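Local coordinates for SPbeta prophage-derived uncharacterized protein YomS (Bacillus subtilis, PDB 6I5O) that is of unknown function but belongs to a prophage lytic cassette and assembles as a pentamer of all-beta subunits, at residues F18-E29 against F101-V112; T66-T74 against E87-L96. One frame throughout, in Å; residues are numbered along the deposited sequence. Where two conformers were deposited one is given.

Contact 1. Residues F18-E29 against F101-V112; sequences FTFHEAATSPSE and FEVVSVTGDVTV
H21 and F20 meet V112 through a classic beta bulge, where the chain between strands 8-19 and 21-24 of this all-beta fold turns a corner against strand 110-117. Both residues give their backbone N-H to one acceptor: V112 O lies 2.8 Å from F20 N and 3.1 Å from H21 N, and H21 O takes the V112 N-H in return. This end is the tightly packed part. With CG anti to its carbonyl carbon (chi1 -65°), H21 sends its imidazole across to strand 98-107. There NE2 donates to F101 O at 2.7 Å, nearly along the C=O axis and in the ring plane. It is a short but bent bond (138° at the hydrogen) that implies a proton on NE2 and, with V103 over one face, should hold the ring's rotation. V103 CG2 sits over the middle of that face, 3.5 Å from the ring centroid.

Beside it, F20 and F101 form an edge-to-face pair with centroids 4.8 Å apart. The CD1 corner of F101 points into one face of F20, and F18 CD2 lies over the opposite face, so the F20 ring is sandwiched. V112 O borders its edge. On a separate rim near F101, E29 and E102 bring their carboxylates close, planes almost perpendicular, and K65 forms a salt bridge to each.

The other end is looser and faces solvent. Between the A24-V110 and S28-V103 pairs, the exposed loop T25-P27 passes over the turn at G108 that joins strands 98-107 and 110-117. P27 rests its ring carbons on the carbonyls of V103 and V104, and V106 CG1 touches T25 C. Waters supplement these contacts: one joins T25 O to G108 N, and a second donates to T25 O and V106 O, at 3.0 Å from each.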
loop_
_atom_site.group_PDB
_atom_site.type_symbol
_atom_site.label_atom_id
_atom_site.label_comp_id
_atom_site.label_asym_id
_atom_site.label_seq_id
_atom_site.Cartn_x
_atom_site.Cartn_y
_atom_site.Cartn_z
ATOM N N PHE A 18 -14.749 -18.344 -3.997
ATOM C CA PHE A 18 -14.324 -19.734 -3.739
ATOM C C PHE A 18 -14.922 -20.184 -2.422
ATOM O O PHE A 18 -14.878 -19.469 -1.419
ATOM C CB PHE A 18 -12.798 -19.858 -3.705
ATOM C CG PHE A 18 -12.347 -21.283 -3.632
ATOM C CD1 PHE A 18 -12.369 -22.097 -4.767
ATOM C CD2 PHE A 18 -11.851 -21.797 -2.449
ATOM C CE1 PHE A 18 -11.970 -23.414 -4.688
ATOM C CE2 PHE A 18 -11.426 -23.130 -2.389
ATOM C CZ PHE A 18 -11.449 -23.890 -3.507
ATOM N N THR A 19 -15.442 -21.404 -2.426
ATOM C CA THR A 19 -15.917 -22.026 -1.180
ATOM C C THR A 19 -14.863 -22.962 -0.608
ATOM O O THR A 19 -14.574 -23.998 -1.209
ATOM C CB THR A 19 -17.252 -22.739 -1.421
ATOM O OG1 THR A 19 -18.195 -21.721 -1.764
ATOM C CG2 THR A 19 -17.721 -23.470 -0.184
ATOM N N PHE A 20 -14.367 -22.659 0.579
ATOM C CA PHE A 20 -13.447 -23.551 1.314
ATOM C C PHE A 20 -14.254 -24.627 2.035
ATOM O O PHE A 20 -13.855 -25.801 2.044
ATOM C CB PHE A 20 -12.560 -22.765 2.257
ATOM C CG PHE A 20 -11.684 -21.742 1.580
ATOM C CD1 PHE A 20 -10.481 -22.101 1.032
ATOM C CD2 PHE A 20 -12.105 -20.419 1.428
ATOM C CE1 PHE A 20 -9.669 -21.161 0.425
ATOM C CE2 PHE A 20 -11.272 -19.468 0.845
ATOM C CZ PHE A 20 -10.077 -19.864 0.304
ATOM N N HIS A 21 -15.326 -24.206 2.696
ATOM C CA HIS A 21 -16.268 -25.092 3.434
ATOM C C HIS A 21 -17.690 -24.623 3.163
ATOM O O HIS A 21 -18.039 -23.498 3.444
ATOM C CB HIS A 21 -16.024 -25.042 4.937
ATOM C CG HIS A 21 -14.705 -25.584 5.334
ATOM N ND1 HIS A 21 -14.510 -26.901 5.629
ATOM C CD2 HIS A 21 -13.511 -24.973 5.468
ATOM C CE1 HIS A 21 -13.245 -27.059 5.979
ATOM N NE2 HIS A 21 -12.594 -25.905 5.869
ATOM N N GLU A 22 -18.468 -25.521 2.593
ATOM C CA GLU A 22 -19.903 -25.338 2.361
ATOM C C GLU A 22 -20.541 -26.110 3.489
ATOM O O GLU A 22 -20.581 -27.317 3.412
ATOM C CB GLU A 22 -20.378 -26.171 1.201
ATOM C CG GLU A 22 -21.768 -25.827 0.772
ATOM C CD GLU A 22 -21.659 -25.813 -0.736
ATOM O OE1 GLU A 22 -20.941 -24.906 -1.254
ATOM O OE2 GLU A 22 -22.142 -26.799 -1.358
ATOM N N ALA A 23 -20.595 -26.104 4.537
ATOM C CA ALA A 23 -21.478 -26.133 5.749
ATOM C C ALA A 23 -20.880 -27.248 6.582
ATOM O O ALA A 23 -21.491 -28.286 6.758
ATOM C CB ALA A 23 -22.949 -26.342 5.419
ATOM N N ALA A 24 -19.626 -26.980 7.028
ATOM C CA ALA A 24 -18.830 -27.940 7.807
ATOM C C ALA A 24 -19.495 -28.189 9.148
ATOM O O ALA A 24 -19.769 -27.210 9.834
ATOM C CB ALA A 24 -17.454 -27.423 7.999
ATOM N N THR A 25 -19.721 -29.457 9.514
ATOM C CA THR A 25 -20.264 -29.801 10.849
ATOM C C THR A 25 -19.300 -30.710 11.616
ATOM O O THR A 25 -19.634 -31.141 12.709
ATOM C CB THR A 25 -21.639 -30.444 10.695
ATOM O OG1 THR A 25 -21.462 -31.664 9.965
ATOM C CG2 THR A 25 -22.651 -29.571 10.003
ATOM N N SER A 26 -18.157 -31.008 11.030
ATOM C CA SER A 26 -17.070 -31.741 11.698
ATOM C C SER A 26 -15.747 -31.245 11.163
ATOM O O SER A 26 -15.720 -30.563 10.127
ATOM C CB SER A 26 -17.235 -33.246 11.455
ATOM O OG SER A 26 -17.215 -33.480 10.052
ATOM N N PRO A 27 -14.632 -31.587 11.831
ATOM C CA PRO A 27 -13.340 -31.091 11.376
ATOM C C PRO A 27 -12.998 -31.537 9.959
ATOM O O PRO A 27 -13.237 -32.687 9.566
ATOM C CB PRO A 27 -12.365 -31.588 12.430
ATOM C CG PRO A 27 -13.200 -31.871 13.638
ATOM C CD PRO A 27 -14.527 -32.337 13.088
ATOM N N SER A 28 -12.324 -30.646 9.244
ATOM C CA SER A 28 -11.916 -30.887 7.836
ATOM C C SER A 28 -10.919 -29.818 7.422
ATOM O O SER A 28 -11.128 -28.658 7.812
ATOM C CB SER A 28 -13.123 -30.820 6.905
ATOM O OG SER A 28 -12.695 -31.095 5.553
ATOM N N GLU A 29 -9.988 -30.149 6.545
ATOM C CA GLU A 29 -9.168 -29.106 5.899
ATOM C C GLU A 29 -9.981 -28.368 4.868
ATOM O O GLU A 29 -9.613 -27.184 4.608
ATOM C CB GLU A 29 -7.909 -29.734 5.278
ATOM C CG GLU A 29 -6.909 -30.121 6.346
ATOM C CD GLU A 29 -5.635 -30.732 5.741
ATOM O OE1 GLU A 29 -5.728 -31.379 4.640
ATOM O OE2 GLU A 29 -4.610 -30.638 6.345
ATOM N N PHE A 101 -8.208 -23.131 4.686
ATOM C CA PHE A 101 -8.826 -22.663 5.954
ATOM C C PHE A 101 -9.377 -23.877 6.659
ATOM O O PHE A 101 -10.472 -24.336 6.250
ATOM C CB PHE A 101 -9.903 -21.629 5.644
ATOM C CG PHE A 101 -9.258 -20.369 5.178
ATOM C CD1 PHE A 101 -8.837 -20.213 3.854
ATOM C CD2 PHE A 101 -8.875 -19.396 6.101
ATOM C CE1 PHE A 101 -8.044 -19.143 3.486
ATOM C CE2 PHE A 101 -8.124 -18.313 5.718
ATOM C CZ PHE A 101 -7.697 -18.198 4.427
ATOM N N GLU A 102 -8.642 -24.405 7.608
ATOM C CA GLU A 102 -8.961 -25.691 8.247
ATOM C C GLU A 102 -9.984 -25.464 9.364
ATOM O O GLU A 102 -9.745 -24.623 10.257
ATOM C CB GLU A 102 -7.710 -26.297 8.857
ATOM C CG GLU A 102 -7.991 -27.627 9.562
ATOM C CD GLU A 102 -6.766 -28.363 10.006
ATOM O OE1 GLU A 102 -5.632 -27.902 9.700
ATOM O OE2 GLU A 102 -6.933 -29.504 10.472
ATOM N N VAL A 103 -11.078 -26.246 9.336
ATOM C CA VAL A 103 -11.986 -26.332 10.496
ATOM C C VAL A 103 -11.349 -27.337 11.442
ATOM O O VAL A 103 -11.412 -28.560 11.156
ATOM C CB VAL A 103 -13.409 -26.718 10.064
ATOM C CG1 VAL A 103 -14.300 -26.947 11.263
ATOM C CG2 VAL A 103 -13.992 -25.693 9.114
ATOM N N VAL A 104 -10.728 -26.838 12.499
ATOM C CA VAL A 104 -10.064 -27.693 13.508
ATOM C C VAL A 104 -11.137 -28.319 14.401
ATOM O O VAL A 104 -11.003 -29.501 14.822
ATOM C CB VAL A 104 -9.076 -26.852 14.327
ATOM C CG1 VAL A 104 -8.496 -27.619 15.502
ATOM C CG2 VAL A 104 -7.972 -26.372 13.433
ATOM N N SER A 105 -12.181 -27.556 14.717
ATOM C CA SER A 105 -13.271 -27.995 15.580
ATOM C C SER A 105 -14.506 -27.189 15.240
ATOM O O SER A 105 -14.373 -26.043 14.780
ATOM C CB SER A 105 -12.914 -27.890 17.048
ATOM O OG SER A 105 -12.726 -26.563 17.427
ATOM N N VAL A 106 -15.675 -27.755 15.480
ATOM C CA VAL A 106 -16.939 -27.030 15.255
ATOM C C VAL A 106 -18.040 -27.773 16.004
ATOM O O VAL A 106 -18.049 -29.004 16.018
ATOM C CB VAL A 106 -17.287 -26.904 13.750
ATOM C CG1 VAL A 106 -17.395 -28.276 13.053
ATOM C CG2 VAL A 106 -18.558 -26.079 13.567
ATOM N N THR A 107 -18.893 -27.012 16.637
ATOM C CA THR A 107 -20.191 -27.499 17.160
ATOM C C THR A 107 -21.285 -26.754 16.388
ATOM O O THR A 107 -21.424 -25.551 16.581
ATOM C CB THR A 107 -20.284 -27.293 18.666
ATOM O OG1 THR A 107 -19.176 -27.987 19.283
ATOM C CG2 THR A 107 -21.564 -27.873 19.192
ATOM N N GLY A 108 -21.924 -27.407 15.441
ATOM C CA GLY A 108 -22.894 -26.747 14.569
ATOM C C GLY A 108 -22.355 -26.687 13.172
ATOM O O GLY A 108 -21.613 -27.560 12.784
ATOM N N ASP A 109 -22.692 -25.640 12.425
ATOM C CA ASP A 109 -22.341 -25.548 10.994
ATOM C C ASP A 109 -21.491 -24.291 10.789
ATOM O O ASP A 109 -21.885 -23.189 11.236
ATOM C CB ASP A 109 -23.625 -25.445 10.178
ATOM C CG ASP A 109 -24.384 -24.150 10.454
ATOM O OD1 ASP A 109 -24.954 -24.036 11.559
ATOM O OD2 ASP A 109 -24.371 -23.222 9.571
ATOM N N VAL A 110 -20.422 -24.408 10.040
ATOM C CA VAL A 110 -19.585 -23.231 9.736
ATOM C C VAL A 110 -19.307 -23.252 8.246
ATOM O O VAL A 110 -18.944 -24.300 7.682
ATOM C CB VAL A 110 -18.318 -23.187 10.617
ATOM C CG1 VAL A 110 -17.380 -24.339 10.352
ATOM C CG2 VAL A 110 -17.588 -21.850 10.458
ATOM N N THR A 111 -19.482 -22.090 7.635
ATOM C CA THR A 111 -19.205 -21.866 6.198
ATOM C C THR A 111 -17.964 -20.979 6.096
ATOM O O THR A 111 -17.804 -20.035 6.898
ATOM C CB THR A 111 -20.472 -21.364 5.505
ATOM O OG1 THR A 111 -21.410 -22.444 5.385
ATOM C CG2 THR A 111 -20.194 -20.788 4.153
ATOM N N VAL A 112 -17.129 -21.270 5.122
ATOM C CA VAL A 112 -15.877 -20.470 4.902
ATOM C C VAL A 112 -15.814 -20.212 3.416
ATOM O O VAL A 112 -15.589 -21.165 2.663
ATOM C CB VAL A 112 -14.626 -21.171 5.445
ATOM C CG1 VAL A 112 -13.420 -20.282 5.286
ATOM C CG2 VAL A 112 -14.799 -21.577 6.899
HETATM O O HOH W 1 -21.397 -30.220 14.609
HETATM O O HOH W 2 -17.822 -31.868 15.016
HETATM O O HOH W 3 -9.963 -24.885 3.140
#

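Contact 2. Residues T66-T74 against E87-L96; sequences TALSGTNKT and EYWDFDIAGL
N72 lies across one face of the W89 indole, its CB 3.7 Å from the centroid of the six-membered ring and 9° off the normal. At the edge of the indole G70 O approaches CZ3, while NE1 donates in the ring plane to E87 OE1 at 2.8 Å, reaching that oxygen from above the carboxylate plane; T82 is a second partner of OE1. F56 of the same chain also meets the indole. N72 ND2 reaches E87 OE2 only weakly, the amide and carboxylate planes steeply inclined to each other. The F91 ring lies obliquely against G70 N and L68 CD2.

Strands 65-72 and 87-92 run antiparallel as neighbours in the sheet: T71 and D90 exchange both backbone bonds, and N72 and W89 form the adjoining non-hydrogen-bonded pair. Past it, K73 N donates to Y88 O. Bent at chi3 (79°) and chi4 (74°), K73 brings NZ into a salt bridge with D90 OD2, 2.7 Å away, on that oxygen's syn lone pair; NZ also bonds D92 O of a neighbouring subunit, and T42 holds D90 OD1. N72 OD1 closes an Asx turn on T74 N at 2.8 Å and takes a water that accepts from Y88 N.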
loop_
_atom_site.group_PDB
_atom_site.type_symbol
_atom_site.label_atom_id
_atom_site.label_comp_id
_atom_site.label_asym_id
_atom_site.label_seq_id
_atom_site.Cartn_x
_atom_site.Cartn_y
_atom_site.Cartn_z
ATOM N N THR A 66 1.638 -23.889 6.326
ATOM C CA THR A 66 2.307 -22.832 7.127
ATOM C C THR A 66 1.250 -21.862 7.667
ATOM O O THR A 66 0.423 -21.369 6.894
ATOM C CB THR A 66 3.283 -22.025 6.281
ATOM O OG1 THR A 66 4.090 -22.874 5.475
ATOM C CG2 THR A 66 4.172 -21.155 7.147
ATOM N N ALA A 67 1.221 -21.643 8.972
ATOM C CA ALA A 67 0.255 -20.711 9.563
ATOM C C ALA A 67 0.355 -19.346 8.856
ATOM O O ALA A 67 1.467 -18.823 8.658
ATOM C CB ALA A 67 0.509 -20.570 11.032
ATOM N N LEU A 68 -0.787 -18.792 8.501
ATOM C CA LEU A 68 -0.833 -17.584 7.666
ATOM C C LEU A 68 -1.611 -16.511 8.420
ATOM O O LEU A 68 -2.788 -16.723 8.727
ATOM C CB LEU A 68 -1.523 -17.934 6.349
ATOM C CG LEU A 68 -1.753 -16.788 5.383
ATOM C CD1 LEU A 68 -0.447 -16.202 4.895
ATOM C CD2 LEU A 68 -2.613 -17.184 4.214
ATOM N N SER A 69 -0.973 -15.386 8.717
ATOM C CA SER A 69 -1.685 -14.255 9.373
ATOM C C SER A 69 -2.424 -13.398 8.345
ATOM O O SER A 69 -1.937 -13.154 7.238
ATOM C CB SER A 69 -0.739 -13.440 10.200
ATOM O OG SER A 69 -0.466 -14.101 11.413
ATOM N N GLY A 70 -3.569 -12.916 8.773
ATOM C CA GLY A 70 -4.371 -11.925 8.063
ATOM C C GLY A 70 -4.907 -10.915 9.026
ATOM O O GLY A 70 -4.543 -10.916 10.222
ATOM N N THR A 71 -5.729 -10.040 8.463
ATOM C CA THR A 71 -6.258 -8.863 9.186
ATOM C C THR A 71 -7.772 -8.964 9.286
ATOM O O THR A 71 -8.438 -9.123 8.270
ATOM C CB THR A 71 -5.832 -7.560 8.531
ATOM O OG1 THR A 71 -4.392 -7.569 8.408
ATOM C CG2 THR A 71 -6.285 -6.359 9.309
ATOM N N ASN A 72 -8.280 -8.850 10.513
ATOM C CA ASN A 72 -9.741 -8.896 10.765
ATOM C C ASN A 72 -10.327 -7.552 10.328
ATOM O O ASN A 72 -9.868 -6.512 10.856
ATOM C CB ASN A 72 -9.959 -9.230 12.231
ATOM C CG ASN A 72 -11.387 -9.351 12.657
ATOM O OD1 ASN A 72 -12.279 -8.686 12.118
ATOM N ND2 ASN A 72 -11.655 -10.198 13.663
ATOM N N LYS A 73 -11.311 -7.575 9.445
ATOM C CA LYS A 73 -11.854 -6.296 8.915
ATOM C C LYS A 73 -12.710 -5.580 9.950
ATOM O O LYS A 73 -13.003 -4.380 9.721
ATOM C CB LYS A 73 -12.662 -6.499 7.644
ATOM C CG LYS A 73 -11.862 -7.012 6.491
ATOM C CD LYS A 73 -12.608 -7.084 5.206
ATOM C CE LYS A 73 -12.764 -5.784 4.497
ATOM N NZ LYS A 73 -11.453 -5.417 3.885
ATOM N N THR A 74 -13.106 -6.201 11.048
ATOM C CA THR A 74 -13.927 -5.545 12.082
ATOM C C THR A 74 -13.060 -4.642 12.939
ATOM O O THR A 74 -13.513 -3.511 13.311
ATOM C CB THR A 74 -14.733 -6.549 12.909
ATOM O OG1 THR A 74 -15.724 -7.107 12.021
ATOM C CG2 THR A 74 -15.395 -5.896 14.092
ATOM N N GLU A 87 -17.096 -13.094 10.672
ATOM C CA GLU A 87 -15.874 -12.271 10.534
ATOM C C GLU A 87 -15.372 -12.352 9.107
ATOM O O GLU A 87 -15.473 -13.415 8.443
ATOM C CB GLU A 87 -14.713 -12.792 11.389
ATOM C CG GLU A 87 -14.902 -12.607 12.843
ATOM C CD GLU A 87 -13.724 -13.081 13.679
ATOM O OE1 GLU A 87 -13.046 -14.038 13.278
ATOM O OE2 GLU A 87 -13.591 -12.504 14.769
ATOM N N TYR A 88 -14.792 -11.226 8.669
ATOM C CA TYR A 88 -13.995 -11.169 7.436
ATOM C C TYR A 88 -12.514 -11.078 7.818
ATOM O O TYR A 88 -12.136 -10.247 8.686
ATOM C CB TYR A 88 -14.360 -9.940 6.613
ATOM C CG TYR A 88 -15.717 -10.034 5.954
ATOM C CD1 TYR A 88 -15.912 -10.609 4.708
ATOM C CD2 TYR A 88 -16.786 -9.423 6.563
ATOM C CE1 TYR A 88 -17.157 -10.642 4.093
ATOM C CE2 TYR A 88 -18.035 -9.443 5.959
ATOM C CZ TYR A 88 -18.232 -10.041 4.747
ATOM O OH TYR A 88 -19.473 -10.013 4.167
ATOM N N TRP A 89 -11.687 -11.827 7.089
ATOM C CA TRP A 89 -10.224 -11.770 7.267
ATOM C C TRP A 89 -9.583 -11.533 5.910
ATOM O O TRP A 89 -9.884 -12.246 4.928
ATOM C CB TRP A 89 -9.714 -13.074 7.855
ATOM C CG TRP A 89 -10.075 -13.273 9.274
ATOM C CD1 TRP A 89 -11.225 -13.836 9.759
ATOM C CD2 TRP A 89 -9.295 -12.919 10.417
ATOM N NE1 TRP A 89 -11.211 -13.814 11.128
ATOM C CE2 TRP A 89 -10.037 -13.254 11.549
ATOM C CE3 TRP A 89 -8.027 -12.329 10.584
ATOM C CZ2 TRP A 89 -9.557 -13.076 12.843
ATOM C CZ3 TRP A 89 -7.558 -12.121 11.857
ATOM C CH2 TRP A 89 -8.302 -12.532 12.970
ATOM N N ASP A 90 -8.663 -10.580 5.865
ATOM C CA ASP A 90 -7.950 -10.164 4.639
ATOM C C ASP A 90 -6.529 -10.727 4.622
ATOM O O ASP A 90 -5.833 -10.661 5.648
ATOM C CB ASP A 90 -7.850 -8.660 4.559
ATOM C CG ASP A 90 -9.084 -7.940 4.153
ATOM O OD1 ASP A 90 -10.040 -8.607 3.658
ATOM O OD2 ASP A 90 -9.108 -6.716 4.465
ATOM N N PHE A 91 -6.136 -11.215 3.459
ATOM C CA PHE A 91 -4.810 -11.846 3.291
ATOM C C PHE A 91 -4.165 -11.363 2.019
ATOM O O PHE A 91 -4.820 -11.188 1.001
ATOM C CB PHE A 91 -4.913 -13.368 3.198
ATOM C CG PHE A 91 -5.577 -14.018 4.371
ATOM C CD1 PHE A 91 -6.948 -14.142 4.454
ATOM C CD2 PHE A 91 -4.805 -14.429 5.451
ATOM C CE1 PHE A 91 -7.533 -14.711 5.554
ATOM C CE2 PHE A 91 -5.392 -15.011 6.559
ATOM C CZ PHE A 91 -6.752 -15.129 6.606
ATOM N N ASP A 92 -2.855 -11.174 2.097
ATOM C CA ASP A 92 -2.000 -10.940 0.916
ATOM C C ASP A 92 -1.459 -12.295 0.473
ATOM O O ASP A 92 -0.705 -12.929 1.228
ATOM C CB ASP A 92 -0.879 -9.965 1.222
ATOM C CG ASP A 92 0.113 -9.779 0.084
ATOM O OD1 ASP A 92 -0.028 -10.336 -1.062
ATOM O OD2 ASP A 92 1.092 -9.026 0.332
ATOM N N ILE A 93 -1.929 -12.751 -0.680
ATOM C CA ILE A 93 -1.671 -14.138 -1.127
ATOM C C ILE A 93 -0.869 -14.201 -2.416
ATOM O O ILE A 93 -0.664 -15.301 -2.937
ATOM C CB ILE A 93 -3.005 -14.886 -1.297
ATOM C CG1 ILE A 93 -3.865 -14.300 -2.437
ATOM C CG2 ILE A 93 -3.765 -14.994 0.013
ATOM C CD1 ILE A 93 -5.015 -15.148 -2.863
ATOM N N ALA A 94 -0.378 -13.087 -2.931
ATOM C CA ALA A 94 0.146 -13.047 -4.291
ATOM C C ALA A 94 1.284 -14.025 -4.516
ATOM O O ALA A 94 1.425 -14.515 -5.641
ATOM C CB ALA A 94 0.593 -11.661 -4.665
ATOM N N GLY A 95 2.116 -14.220 -3.488
ATOM C CA GLY A 95 3.293 -15.086 -3.616
ATOM C C GLY A 95 3.111 -16.495 -3.104
ATOM O O GLY A 95 4.141 -17.176 -2.849
ATOM N N LEU A 96 1.875 -16.935 -2.950
ATOM C CA LEU A 96 1.580 -18.262 -2.368
ATOM C C LEU A 96 1.052 -19.172 -3.459
ATOM O O LEU A 96 0.371 -18.716 -4.365
ATOM C CB LEU A 96 0.520 -18.167 -1.285
ATOM C CG LEU A 96 0.841 -17.230 -0.135
ATOM C CD1 LEU A 96 -0.329 -17.202 0.837
ATOM C CD2 LEU A 96 2.129 -17.665 0.594
HETATM O O HOH W 4 -1.842 -11.519 4.819
HETATM O O HOH W 5 -3.547 -8.947 6.115
HETATM O O HOH W 6 -14.611 -9.199 10.586
#

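Along the chain, contact 2 is nested inside the long loop that contact 1 closes: 18-29 comes first, then 66-74 and 87-96, and finally 101-112. The two centres are about 17 Å apart, yet both belong to the same antiparallel sheet. Strands 87-92 and 98-107 follow each other in sequence, and their phenylalanines meet edge-to-face, with F91 CZ 3.6 Å from F101 CE2, so the aromatic core runs from one contact into the other. Their surroundings differ. No other chain of the assembly touches contact 1, whereas contact 2 borders two neighbouring copies, and its residues, many of them in the loops beside the strands, supply hydrogen bonds between subunits of the five-chain assembly.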